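Local coordinates for protein Bug27 (Bordetella pertussis, PDB 2QPQ), which probably serves as a periplasmic solute-binding receptor of the Bug family, closing on a small ligand in Venus flytrap fashion for a tripartite tricarboxylate-type transporter, at residues 231-236 against 276-281; 23-28 against 98-103; 8-13 against 31-36; 142-147 against 287-292. One frame throughout, in Å; residues are numbered along the deposited sequence.

Contact 1 of 4, residues 231-236 against 276-281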
loop_
_atom_site.group_PDB
_atom_site.type_symbol
_atom_site.label_atom_id
_atom_site.label_comp_id
_atom_site.label_asym_id
_atom_site.label_seq_id
_atom_site.Cartn_x
_atom_site.Cartn_y
_atom_site.Cartn_z
ATOM N N GLY A 231 7.078 -4.287 1.585
ATOM C CA GLY A 231 8.247 -4.956 2.090
ATOM C C GLY A 231 8.145 -6.429 1.943
ATOM O O GLY A 231 7.235 -6.935 1.256
ATOM N N LEU A 232 9.119 -7.104 2.579
ATOM C CA LEU A 232 9.276 -8.524 2.477
ATOM C C LEU A 232 9.188 -9.121 3.870
ATOM O O LEU A 232 9.797 -8.592 4.842
ATOM C CB LEU A 232 10.654 -8.852 1.819
ATOM C CG LEU A 232 10.643 -8.554 0.286
ATOM C CD1 LEU A 232 12.030 -8.370 -0.298
ATOM C CD2 LEU A 232 9.910 -9.647 -0.497
ATOM N N LEU A 233 8.424 -10.216 3.940
ATOM C CA LEU A 233 8.318 -11.063 5.145
ATOM C C LEU A 233 8.834 -12.457 4.834
ATOM O O LEU A 233 8.957 -12.824 3.647
ATOM C CB LEU A 233 6.855 -11.174 5.626
ATOM C CG LEU A 233 5.966 -9.925 5.642
ATOM C CD1 LEU A 233 4.517 -10.219 6.105
ATOM C CD2 LEU A 233 6.595 -8.827 6.553
ATOM N N VAL A 234 9.087 -13.244 5.895
ATOM C CA VAL A 234 9.514 -14.646 5.767
ATOM C C VAL A 234 8.661 -15.435 6.751
ATOM O O VAL A 234 7.916 -14.837 7.535
ATOM C CB VAL A 234 11.016 -14.839 6.090
ATOM C CG1 VAL A 234 11.914 -14.402 4.815
ATOM C CG2 VAL A 234 11.418 -14.092 7.417
ATOM N N PRO A 235 8.731 -16.770 6.700
ATOM C CA PRO A 235 7.993 -17.514 7.705
ATOM C C PRO A 235 8.414 -17.065 9.128
ATOM O O PRO A 235 9.599 -16.782 9.372
ATOM C CB PRO A 235 8.372 -18.969 7.416
ATOM C CG PRO A 235 8.718 -18.965 5.878
ATOM C CD PRO A 235 9.449 -17.656 5.754
ATOM N N GLY A 236 7.423 -17.029 10.031
ATOM C CA GLY A 236 7.565 -16.601 11.411
ATOM C C GLY A 236 8.736 -17.163 12.195
ATOM O O GLY A 236 9.312 -16.442 12.998
ATOM N N GLU A 276 13.186 -5.737 13.043
ATOM C CA GLU A 276 12.484 -5.310 14.251
ATOM C C GLU A 276 11.494 -4.173 14.023
ATOM O O GLU A 276 10.315 -4.268 14.449
ATOM C CB GLU A 276 13.491 -4.951 15.353
ATOM C CG GLU A 276 12.847 -4.515 16.665
ATOM C CD GLU A 276 13.794 -4.521 17.850
ATOM O OE1 GLU A 276 15.038 -4.672 17.657
ATOM O OE2 GLU A 276 13.275 -4.381 18.997
ATOM N N VAL A 277 11.948 -3.111 13.363
ATOM C CA VAL A 277 11.099 -1.952 13.144
ATOM C C VAL A 277 9.900 -2.344 12.253
ATOM O O VAL A 277 8.713 -1.973 12.541
ATOM C CB VAL A 277 11.854 -0.790 12.465
ATOM C CG1 VAL A 277 10.847 0.317 12.047
ATOM C CG2 VAL A 277 12.936 -0.219 13.423
ATOM N N PHE A 278 10.193 -3.092 11.187
ATOM C CA PHE A 278 9.147 -3.404 10.227
ATOM C C PHE A 278 8.124 -4.345 10.903
ATOM O O PHE A 278 6.907 -4.188 10.722
ATOM C CB PHE A 278 9.744 -3.985 8.898
ATOM C CG PHE A 278 8.714 -4.233 7.796
ATOM C CD1 PHE A 278 7.546 -3.444 7.709
ATOM C CD2 PHE A 278 8.936 -5.195 6.824
ATOM C CE1 PHE A 278 6.619 -3.651 6.696
ATOM C CE2 PHE A 278 8.003 -5.412 5.799
ATOM C CZ PHE A 278 6.835 -4.631 5.749
ATOM N N GLN A 279 8.613 -5.318 11.663
ATOM C CA GLN A 279 7.722 -6.214 12.408
ATOM C C GLN A 279 6.785 -5.443 13.318
ATOM O O GLN A 279 5.577 -5.736 13.391
ATOM C CB GLN A 279 8.489 -7.264 13.239
ATOM C CG GLN A 279 7.560 -8.302 13.944
ATOM C CD GLN A 279 6.819 -9.153 12.937
ATOM O OE1 GLN A 279 7.359 -9.455 11.889
ATOM N NE2 GLN A 279 5.572 -9.500 13.219
ATOM N N LYS A 280 7.337 -4.460 14.032
ATOM C CA LYS A 280 6.495 -3.620 14.868
ATOM C C LYS A 280 5.431 -2.864 14.047
ATOM O O LYS A 280 4.274 -2.776 14.470
ATOM C CB LYS A 280 7.359 -2.664 15.689
ATOM C CG LYS A 280 6.627 -1.877 16.821
ATOM C CD LYS A 280 6.189 -2.766 17.982
ATOM C CE LYS A 280 5.533 -1.910 19.100
ATOM N NZ LYS A 280 4.565 -2.718 19.892
ATOM N N MET A 281 5.831 -2.316 12.893
ATOM C CA MET A 281 4.904 -1.584 12.023
ATOM C C MET A 281 3.779 -2.500 11.559
ATOM O O MET A 281 2.622 -2.100 11.576
ATOM C CB MET A 281 5.627 -1.063 10.772
ATOM C CG MET A 281 6.931 -0.301 10.997
ATOM S SD MET A 281 7.675 0.290 9.454
ATOM C CE MET A 281 6.119 0.747 8.578
#
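A single phenylalanine joins helix to sheet here: Phe278, from the first turns of helix 275-296, pushes the CE2/CZ end of its ring against the buried strand 227-235. The short axes run 10.3 Å apart and almost perpendicular, at 91°, so the helix meets the strand over a small patch. With CG anti to the backbone N (chi1 -175°), Phe278 reaches straight for Gly231. Its CE2 lies 3.7 Å from Gly231 CA and its CZ 3.9 Å from the same atom. At the ring edge, near its plane, Leu232 O stands 3.8 Å from Phe278 CE2. The Leu233 side chain crosses that of Phe278 at about a right angle, its CD2 3.8 Å from Phe278 CE2. Leu232 turns its own side chain to the other side of the sheet, against Ile250 of helix 240-254. Further round Phe278, Trp229 of the same strand packs edge-to-face with the ring, and Ala95 and Asn98 of strand 93-109 touch it. The strand itself runs between 67-72 and 93-109, antiparallel to both, with helix 275-296 on one side of this sheet and helix 240-254 on the other.

Contact 2 of 4, residues 23-28 against 98-103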
loop_
_atom_site.group_PDB
_atom_site.type_symbol
_atom_site.label_atom_id
_atom_site.label_comp_id
_atom_site.label_asym_id
_atom_site.label_seq_id
_atom_site.Cartn_x
_atom_site.Cartn_y
_atom_site.Cartn_z
ATOM N N ASP A 23 4.348 -5.474 -7.026
ATOM C CA ASP A 23 4.980 -6.356 -8.026
ATOM C C ASP A 23 6.233 -5.659 -8.598
ATOM O O ASP A 23 7.259 -6.281 -8.845
ATOM C CB ASP A 23 3.984 -6.645 -9.144
ATOM C CG ASP A 23 4.615 -7.332 -10.325
ATOM O OD1 ASP A 23 4.696 -8.585 -10.335
ATOM O OD2 ASP A 23 5.027 -6.600 -11.267
ATOM N N MET A 24 6.124 -4.363 -8.820
ATOM C CA MET A 24 7.235 -3.608 -9.445
ATOM C C MET A 24 8.482 -3.686 -8.526
ATOM O O MET A 24 9.601 -3.967 -8.974
ATOM C CB MET A 24 6.810 -2.147 -9.627
ATOM C CG MET A 24 7.922 -1.227 -10.178
ATOM S SD MET A 24 9.052 -0.532 -8.950
ATOM C CE MET A 24 8.069 0.779 -8.218
ATOM N N LEU A 25 8.281 -3.399 -7.244
ATOM C CA LEU A 25 9.365 -3.461 -6.279
ATOM C C LEU A 25 9.935 -4.874 -6.102
ATOM O O LEU A 25 11.154 -5.050 -6.044
ATOM C CB LEU A 25 8.907 -2.891 -4.950
ATOM C CG LEU A 25 8.562 -1.409 -4.892
ATOM C CD1 LEU A 25 7.736 -1.114 -3.618
ATOM C CD2 LEU A 25 9.868 -0.547 -4.955
ATOM N N ALA A 26 9.065 -5.876 -5.987
ATOM C CA ALA A 26 9.540 -7.259 -5.925
ATOM C C ALA A 26 10.415 -7.615 -7.142
ATOM O O ALA A 26 11.503 -8.167 -6.988
ATOM C CB ALA A 26 8.348 -8.268 -5.749
ATOM N N ARG A 27 9.969 -7.251 -8.340
ATOM C CA ARG A 27 10.722 -7.561 -9.562
ATOM C C ARG A 27 12.021 -6.744 -9.661
ATOM O O ARG A 27 13.044 -7.272 -10.155
ATOM C CB ARG A 27 9.819 -7.381 -10.813
ATOM C CG ARG A 27 8.730 -8.424 -10.822
ATOM C CD ARG A 27 7.815 -8.360 -12.007
ATOM N NE ARG A 27 6.800 -9.421 -11.886
ATOM C CZ ARG A 27 6.974 -10.685 -12.247
ATOM N NH1 ARG A 27 8.142 -11.076 -12.785
ATOM N NH2 ARG A 27 5.976 -11.555 -12.091
ATOM N N LEU A 28 11.992 -5.500 -9.154
ATOM C CA LEU A 28 13.189 -4.643 -9.114
ATOM C C LEU A 28 14.231 -5.276 -8.164
ATOM O O LEU A 28 15.412 -5.457 -8.540
ATOM C CB LEU A 28 12.826 -3.199 -8.726
ATOM C CG LEU A 28 13.833 -2.029 -8.608
ATOM C CD1 LEU A 28 14.444 -1.705 -9.955
ATOM C CD2 LEU A 28 13.162 -0.791 -8.071
ATOM N N ASN A 98 11.208 -3.161 5.116
ATOM C CA ASN A 98 10.305 -2.260 4.404
ATOM C C ASN A 98 11.114 -1.370 3.495
ATOM O O ASN A 98 11.980 -0.624 3.987
ATOM C CB ASN A 98 9.537 -1.397 5.398
ATOM C CG ASN A 98 8.685 -0.361 4.716
ATOM O OD1 ASN A 98 8.075 -0.645 3.683
ATOM N ND2 ASN A 98 8.636 0.850 5.289
ATOM N N VAL A 99 10.831 -1.442 2.186
ATOM C CA VAL A 99 11.648 -0.776 1.153
ATOM C C VAL A 99 11.087 0.562 0.581
ATOM O O VAL A 99 11.816 1.345 -0.039
ATOM C CB VAL A 99 11.998 -1.739 0.004
ATOM C CG1 VAL A 99 12.704 -3.004 0.519
ATOM C CG2 VAL A 99 10.737 -2.163 -0.782
ATOM N N ALA A 100 9.803 0.828 0.783
ATOM C CA ALA A 100 9.172 2.009 0.196
ATOM C C ALA A 100 7.818 2.294 0.790
ATOM O O ALA A 100 7.015 1.365 1.069
ATOM C CB ALA A 100 8.992 1.835 -1.307
ATOM N N TYR A 101 7.531 3.578 0.898
ATOM C CA TYR A 101 6.177 4.030 1.200
ATOM C C TYR A 101 5.609 4.655 -0.057
ATOM O O TYR A 101 6.358 5.133 -0.922
ATOM C CB TYR A 101 6.202 5.081 2.284
ATOM C CG TYR A 101 6.535 4.573 3.667
ATOM C CD1 TYR A 101 5.540 4.058 4.501
ATOM C CD2 TYR A 101 7.846 4.659 4.165
ATOM C CE1 TYR A 101 5.851 3.616 5.793
ATOM C CE2 TYR A 101 8.173 4.224 5.442
ATOM C CZ TYR A 101 7.171 3.701 6.252
ATOM O OH TYR A 101 7.497 3.266 7.516
ATOM N N VAL A 102 4.287 4.644 -0.176
ATOM C CA VAL A 102 3.638 5.546 -1.125
ATOM C C VAL A 102 2.374 6.091 -0.483
ATOM O O VAL A 102 1.495 5.314 -0.041
ATOM C CB VAL A 102 3.389 4.933 -2.549
ATOM C CG1 VAL A 102 2.172 3.978 -2.561
ATOM C CG2 VAL A 102 3.130 6.056 -3.580
ATOM N N PRO A 103 2.239 7.423 -0.463
ATOM C CA PRO A 103 0.961 7.910 0.030
ATOM C C PRO A 103 -0.179 7.627 -0.969
ATOM O O PRO A 103 0.058 7.404 -2.172
ATOM C CB PRO A 103 1.208 9.412 0.196
ATOM C CG PRO A 103 2.256 9.733 -0.837
ATOM C CD PRO A 103 3.140 8.530 -0.900
#
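Leu25 bridges helix 21-35 and strand 93-109 with one methyl group. Its CD1 sits 4.0 Å from Ala100 CB and a looser 4.3 Å from Val99 CG2, touching two consecutive residues of the strand. Both of these point toward the helix, which a regular strand would not allow. The backbone explains it: Val99 has a psi of -17°, far from extended, and this kink, consistent with a beta bulge, puts Val99 and Ala100 on the same side. Leu25 keeps CG anti to its carbonyl carbon (chi1 -66°), which sends the methyl outward from the helix to the pair. The contact is wholly apolar and buried.

Around this trio, His230 of strand 227-235 and Leu263 of helix 257-266 also touch Leu25. His230 is tied down in turn: its ND1 pairs with Ala100 O and its backbone N with Asn98 OD1, while Asn98 ND2 binds Asp273. One turn apart on the helix, Arg27 NE and Asp23 OD1 form a salt bridge of 2.7 Å at an N-H...O angle of 160°. The carboxylate is approached on its syn side, and the oxygen lies close to the guanidinium plane. In this protein strand 93-109 pairs antiparallel with 180-183, 196-201, 227-235 and 269-273; a helix packed on such a mixed sheet by aliphatic side chains is the alpha/beta layering of a Venus flytrap domain.

Contact 3 of 4, residues 8-13 against 31-36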
loop_
_atom_site.group_PDB
_atom_site.type_symbol
_atom_site.label_atom_id
_atom_site.label_comp_id
_atom_site.label_asym_id
_atom_site.label_seq_id
_atom_site.Cartn_x
_atom_site.Cartn_y
_atom_site.Cartn_z
ATOM N N LYS A 8 20.316 -22.061 -3.336
ATOM C CA LYS A 8 19.397 -22.362 -4.410
ATOM C C LYS A 8 18.669 -21.025 -4.634
ATOM O O LYS A 8 18.912 -20.050 -3.885
ATOM C CB LYS A 8 18.425 -23.496 -4.012
ATOM C CG LYS A 8 17.513 -23.147 -2.843
ATOM C CD LYS A 8 16.724 -24.342 -2.338
ATOM C CE LYS A 8 15.653 -23.883 -1.370
ATOM N NZ LYS A 8 15.087 -25.027 -0.590
ATOM N N PRO A 9 17.813 -20.949 -5.683
ATOM C CA PRO A 9 17.057 -19.718 -5.913
ATOM C C PRO A 9 16.249 -19.327 -4.671
ATOM O O PRO A 9 15.859 -20.196 -3.901
ATOM C CB PRO A 9 16.101 -20.097 -7.043
ATOM C CG PRO A 9 16.804 -21.210 -7.789
ATOM C CD PRO A 9 17.546 -21.973 -6.717
ATOM N N LEU A 10 16.052 -18.028 -4.478
ATOM C CA LEU A 10 14.997 -17.532 -3.601
ATOM C C LEU A 10 13.678 -17.571 -4.376
ATOM O O LEU A 10 13.649 -17.564 -5.607
ATOM C CB LEU A 10 15.295 -16.112 -3.099
ATOM C CG LEU A 10 16.277 -15.792 -1.970
ATOM C CD1 LEU A 10 17.478 -16.686 -1.844
ATOM C CD2 LEU A 10 16.675 -14.319 -2.095
ATOM N N ASP A 11 12.585 -17.660 -3.641
ATOM C CA ASP A 11 11.259 -17.682 -4.235
ATOM C C ASP A 11 10.523 -16.532 -3.558
ATOM O O ASP A 11 10.278 -16.577 -2.373
ATOM C CB ASP A 11 10.603 -19.016 -3.908
ATOM C CG ASP A 11 9.230 -19.177 -4.551
ATOM O OD1 ASP A 11 8.912 -18.422 -5.524
ATOM O OD2 ASP A 11 8.481 -20.079 -4.104
ATOM N N ILE A 12 10.250 -15.470 -4.302
ATOM C CA ILE A 12 9.640 -14.276 -3.740
ATOM C C ILE A 12 8.199 -14.318 -4.231
ATOM O O ILE A 12 7.948 -14.284 -5.445
ATOM C CB ILE A 12 10.352 -12.989 -4.226
ATOM C CG1 ILE A 12 11.803 -12.931 -3.712
ATOM C CG2 ILE A 12 9.596 -11.716 -3.812
ATOM C CD1 ILE A 12 12.587 -11.765 -4.343
ATOM N N ILE A 13 7.267 -14.409 -3.291
ATOM C CA ILE A 13 5.851 -14.577 -3.649
ATOM C C ILE A 13 5.196 -13.233 -3.493
ATOM O O ILE A 13 5.211 -12.640 -2.404
ATOM C CB ILE A 13 5.135 -15.648 -2.761
ATOM C CG1 ILE A 13 5.827 -17.044 -2.806
ATOM C CG2 ILE A 13 3.639 -15.712 -3.131
ATOM C CD1 ILE A 13 6.001 -17.613 -4.186
ATOM N N ASN A 31 15.632 -8.768 -9.596
ATOM C CA ASN A 31 16.613 -8.420 -10.621
ATOM C C ASN A 31 18.027 -8.179 -10.097
ATOM O O ASN A 31 18.973 -8.746 -10.608
ATOM C CB ASN A 31 16.127 -7.194 -11.434
ATOM C CG ASN A 31 17.125 -6.771 -12.555
ATOM O OD1 ASN A 31 17.744 -5.681 -12.502
ATOM N ND2 ASN A 31 17.273 -7.636 -13.574
ATOM N N TYR A 32 18.170 -7.299 -9.121
ATOM C CA TYR A 32 19.474 -6.974 -8.550
ATOM C C TYR A 32 19.984 -7.992 -7.526
ATOM O O TYR A 32 21.187 -8.118 -7.325
ATOM C CB TYR A 32 19.455 -5.587 -7.938
ATOM C CG TYR A 32 19.254 -4.503 -8.959
ATOM C CD1 TYR A 32 20.263 -4.168 -9.848
ATOM C CD2 TYR A 32 18.046 -3.809 -9.036
ATOM C CE1 TYR A 32 20.086 -3.178 -10.807
ATOM C CE2 TYR A 32 17.857 -2.808 -9.982
ATOM C CZ TYR A 32 18.891 -2.495 -10.865
ATOM O OH TYR A 32 18.701 -1.509 -11.810
ATOM N N LEU A 33 19.061 -8.696 -6.879
ATOM C CA LEU A 33 19.380 -9.753 -5.933
ATOM C C LEU A 33 19.948 -10.950 -6.690
ATOM O O LEU A 33 20.885 -11.573 -6.213
ATOM C CB LEU A 33 18.123 -10.165 -5.166
ATOM C CG LEU A 33 18.137 -10.326 -3.650
ATOM C CD1 LEU A 33 18.829 -9.175 -2.923
ATOM C CD2 LEU A 33 16.696 -10.526 -3.129
ATOM N N THR A 34 19.371 -11.266 -7.858
ATOM C CA THR A 34 19.894 -12.321 -8.745
ATOM C C THR A 34 21.360 -12.032 -9.114
ATOM O O THR A 34 22.226 -12.910 -9.027
ATOM C CB THR A 34 19.026 -12.482 -10.021
ATOM O OG1 THR A 34 17.745 -13.028 -9.672
ATOM C CG2 THR A 34 19.700 -13.402 -11.053
ATOM N N GLU A 35 21.605 -10.788 -9.520
ATOM C CA GLU A 35 22.951 -10.288 -9.804
ATOM C C GLU A 35 23.897 -10.512 -8.620
ATOM O O GLU A 35 24.849 -11.290 -8.728
ATOM C CB GLU A 35 22.893 -8.805 -10.175
ATOM C CG GLU A 35 22.159 -8.504 -11.475
ATOM C CD GLU A 35 22.300 -7.046 -11.907
ATOM O OE1 GLU A 35 23.160 -6.331 -11.320
ATOM O OE2 GLU A 35 21.552 -6.621 -12.837
ATOM N N SER A 36 23.629 -9.848 -7.492
ATOM C CA SER A 36 24.352 -10.132 -6.260
ATOM C C SER A 36 24.032 -11.544 -5.768
ATOM O O SER A 36 23.139 -12.201 -6.312
ATOM C CB SER A 36 24.013 -9.094 -5.193
ATOM O OG SER A 36 24.913 -8.012 -5.292
#
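Leu10 and Leu33 meet methyl to methyl, their side chains crossing at about a right angle. Leu10 CD2 is 3.9 Å from Leu33 CD2, and that same Leu33 methyl is also the one nearest Ile12, whose CD1 lies 4.5 Å away. One branch of Leu33 therefore faces two alternate residues of the strand, both of which direct their CB toward the helix. Leu10 comes from the outer end of the strand with CG anti to the carbonyl carbon (chi1 -78°), and Ile12 follows two residues on with an extended chain whose CD1 ends facing the helix. Leu33 has an unusual first torsion of -133°, away from the staggered positions, and this carries its CD2 to the Leu10 methyl.

The pairing belongs to a beta-alpha-beta unit made of strand 10-14, helix 21-35 and strand 41-45, in which the helix packs over the two parallel strands it connects. Asp11, between the two contact residues, looks to the other side of the sheet and forms a salt bridge with Arg61. At the helix end, Thr34 OG1 bonds to Gly30 O and to the backbone N of Ala41, linking the last turn to the start of the next strand. On helix 240-254, Leu33 also rests on Ile250 and Val253, and Leu10 on Leu246.

Contact 4 of 4, residues 142-147 against 287-292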
loop_
_atom_site.group_PDB
_atom_site.type_symbol
_atom_site.label_atom_id
_atom_site.label_comp_id
_atom_site.label_asym_id
_atom_site.label_seq_id
_atom_site.Cartn_x
_atom_site.Cartn_y
_atom_site.Cartn_z
ATOM N N GLN A 142 -6.344 2.164 0.121
ATOM C CA GLN A 142 -6.980 3.332 -0.556
ATOM C C GLN A 142 -8.441 3.412 -0.128
ATOM O O GLN A 142 -8.931 4.461 0.306
ATOM C CB GLN A 142 -6.834 3.213 -2.091
ATOM C CG GLN A 142 -5.401 3.487 -2.540
ATOM C CD GLN A 142 -4.427 2.373 -2.131
ATOM O OE1 GLN A 142 -4.767 1.214 -2.207
ATOM N NE2 GLN A 142 -3.215 2.745 -1.655
ATOM N N HIS A 143 -9.125 2.275 -0.199
ATOM C CA HIS A 143 -10.467 2.168 0.401
ATOM C C HIS A 143 -10.451 2.649 1.862
ATOM O O HIS A 143 -11.232 3.511 2.253
ATOM C CB HIS A 143 -10.952 0.723 0.281
ATOM C CG HIS A 143 -12.267 0.450 0.944
ATOM N ND1 HIS A 143 -12.751 -0.832 1.137
ATOM C CD2 HIS A 143 -13.192 1.284 1.465
ATOM C CE1 HIS A 143 -13.920 -0.767 1.744
ATOM N NE2 HIS A 143 -14.214 0.508 1.947
ATOM N N LEU A 144 -9.547 2.116 2.673
ATOM C CA LEU A 144 -9.514 2.513 4.074
ATOM C C LEU A 144 -9.163 4.000 4.305
ATOM O O LEU A 144 -9.648 4.591 5.263
ATOM C CB LEU A 144 -8.576 1.603 4.873
ATOM C CG LEU A 144 -8.985 0.129 5.058
ATOM C CD1 LEU A 144 -8.210 -0.477 6.235
ATOM C CD2 LEU A 144 -10.472 -0.085 5.201
ATOM N N ALA A 145 -8.349 4.599 3.425
ATOM C CA ALA A 145 -8.066 6.034 3.513
ATOM C C ALA A 145 -9.370 6.859 3.428
ATOM O O ALA A 145 -9.576 7.803 4.219
ATOM C CB ALA A 145 -7.033 6.491 2.474
ATOM N N GLY A 146 -10.282 6.457 2.551
ATOM C CA GLY A 146 -11.585 7.191 2.398
ATOM C C GLY A 146 -12.472 6.927 3.608
ATOM O O GLY A 146 -13.167 7.821 4.110
ATOM N N GLU A 147 -12.489 5.686 4.082
ATOM C CA GLU A 147 -13.271 5.380 5.275
ATOM C C GLU A 147 -12.705 6.067 6.526
ATOM O O GLU A 147 -13.450 6.529 7.374
ATOM C CB GLU A 147 -13.394 3.868 5.447
ATOM C CG GLU A 147 -14.333 3.239 4.364
ATOM C CD GLU A 147 -15.707 3.902 4.351
ATOM O OE1 GLU A 147 -16.308 3.965 5.434
ATOM O OE2 GLU A 147 -16.198 4.371 3.271
ATOM N N ASP A 287 -3.351 -3.898 14.204
ATOM C CA ASP A 287 -4.217 -3.463 15.316
ATOM C C ASP A 287 -5.043 -2.244 14.921
ATOM O O ASP A 287 -6.226 -2.179 15.163
ATOM C CB ASP A 287 -3.359 -3.169 16.557
ATOM C CG ASP A 287 -2.760 -4.444 17.188
ATOM O OD1 ASP A 287 -3.198 -5.588 16.865
ATOM O OD2 ASP A 287 -1.849 -4.285 18.040
ATOM N N ARG A 288 -4.394 -1.283 14.292
ATOM C CA ARG A 288 -5.031 -0.034 13.920
ATOM C C ARG A 288 -6.104 -0.238 12.835
ATOM O O ARG A 288 -7.214 0.312 12.917
ATOM C CB ARG A 288 -3.933 0.922 13.472
ATOM C CG ARG A 288 -4.376 2.101 12.693
ATOM C CD ARG A 288 -3.200 2.522 11.854
ATOM N NE ARG A 288 -3.521 3.799 11.244
ATOM C CZ ARG A 288 -2.886 4.303 10.208
ATOM N NH1 ARG A 288 -1.905 3.621 9.614
ATOM N NH2 ARG A 288 -3.255 5.487 9.780
ATOM N N PHE A 289 -5.777 -1.046 11.828
ATOM C CA PHE A 289 -6.711 -1.257 10.720
ATOM C C PHE A 289 -7.871 -2.077 11.207
ATOM O O PHE A 289 -9.005 -1.850 10.802
ATOM C CB PHE A 289 -6.019 -1.955 9.530
ATOM C CG PHE A 289 -5.013 -1.076 8.839
ATOM C CD1 PHE A 289 -5.190 0.310 8.835
ATOM C CD2 PHE A 289 -3.895 -1.614 8.199
ATOM C CE1 PHE A 289 -4.282 1.140 8.224
ATOM C CE2 PHE A 289 -2.965 -0.763 7.518
ATOM C CZ PHE A 289 -3.155 0.601 7.552
ATOM N N SER A 290 -7.599 -3.021 12.109
ATOM C CA SER A 290 -8.681 -3.883 12.620
ATOM C C SER A 290 -9.698 -3.049 13.374
ATOM O O SER A 290 -10.913 -3.297 13.284
ATOM C CB SER A 290 -8.117 -4.995 13.508
ATOM O OG SER A 290 -7.774 -6.073 12.653
ATOM N N ALA A 291 -9.190 -2.067 14.107
ATOM C CA ALA A 291 -10.049 -1.143 14.857
ATOM C C ALA A 291 -10.964 -0.317 13.921
ATOM O O ALA A 291 -12.188 -0.188 14.145
ATOM C CB ALA A 291 -9.189 -0.233 15.714
ATOM N N LEU A 292 -10.367 0.243 12.879
ATOM C CA LEU A 292 -11.093 0.987 11.862
ATOM C C LEU A 292 -12.144 0.146 11.150
ATOM O O LEU A 292 -13.282 0.576 11.017
ATOM C CB LEU A 292 -10.116 1.571 10.822
ATOM C CG LEU A 292 -10.746 2.358 9.653
ATOM C CD1 LEU A 292 -11.560 3.573 10.157
ATOM C CD2 LEU A 292 -9.641 2.763 8.676
#
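Leu144 on helix 141-153 faces both Phe289 and Leu292 on helix 275-296, and the contact is made by apolar side chains, whose methyls also rest on backbone carbonyl oxygens. Phe289 and Leu144 approach at a slant: Leu144 CD1 is 4.1 Å from ring atom CD1 and 4.2 Å from CG of Phe289. Leu292 uses its CD2 branch against the backbone side of the same leucine, with CD2 4.1 Å from Leu144 CB and 3.9 Å from Leu144 O. Because Leu292 has CG anti to the backbone N (chi1 178°), its branched end extends across to the first helix; its CD1 comes within 4.5 Å of Glu147 O. Val77 of helix 74-81 touches both Leu144 and Phe289.

Several polar side chains turn to partners outside the pair. Glu147 starts toward helix 275-296 but turns its carboxylate away, to a hydrogen bond between OE2 and Tyr133 OH, a hydroxyl that also pairs with His143 O. Gln142 NE2 binds Gln228 OE1 and Ser104 OG, and Asp287 forms a salt bridge with Lys90.

The short axes lie 11.5 Å apart and cross at 59°, a separation filled by Leu144, Phe289 and Leu292. Helix 275-296, packed near its start on strand 227-235, here reaches helix 141-153, which follows strand 132-135; it thus spans two parts of the alpha/beta fold, consistent with a Venus flytrap architecture.

Overall arrangement
Contacts 1, 2 and 3 all reach one mixed sheet and touch one another pairwise. Leu232 CD2 of contact 1 packs on Ile12 CG2 of contact 3 at 3.9 Å, and Ala26 CB of contact 2 meets the same Ile12 CG2 at 4.1 Å. Contacts 1 and 2 also touch, their centres 14 Å apart. Helix 21-35 serves contacts 2 and 3; helix 275-296 serves contacts 1 and 4, whose centres are 20 Å apart. Contact 4 stands apart: its centre is about 33 Å from that of contact 3, on the opposite side of the chain's centre. A citrate, probably from the crystallisation liquor and not established as the natural ligand, lies near Gln142 in contact 4.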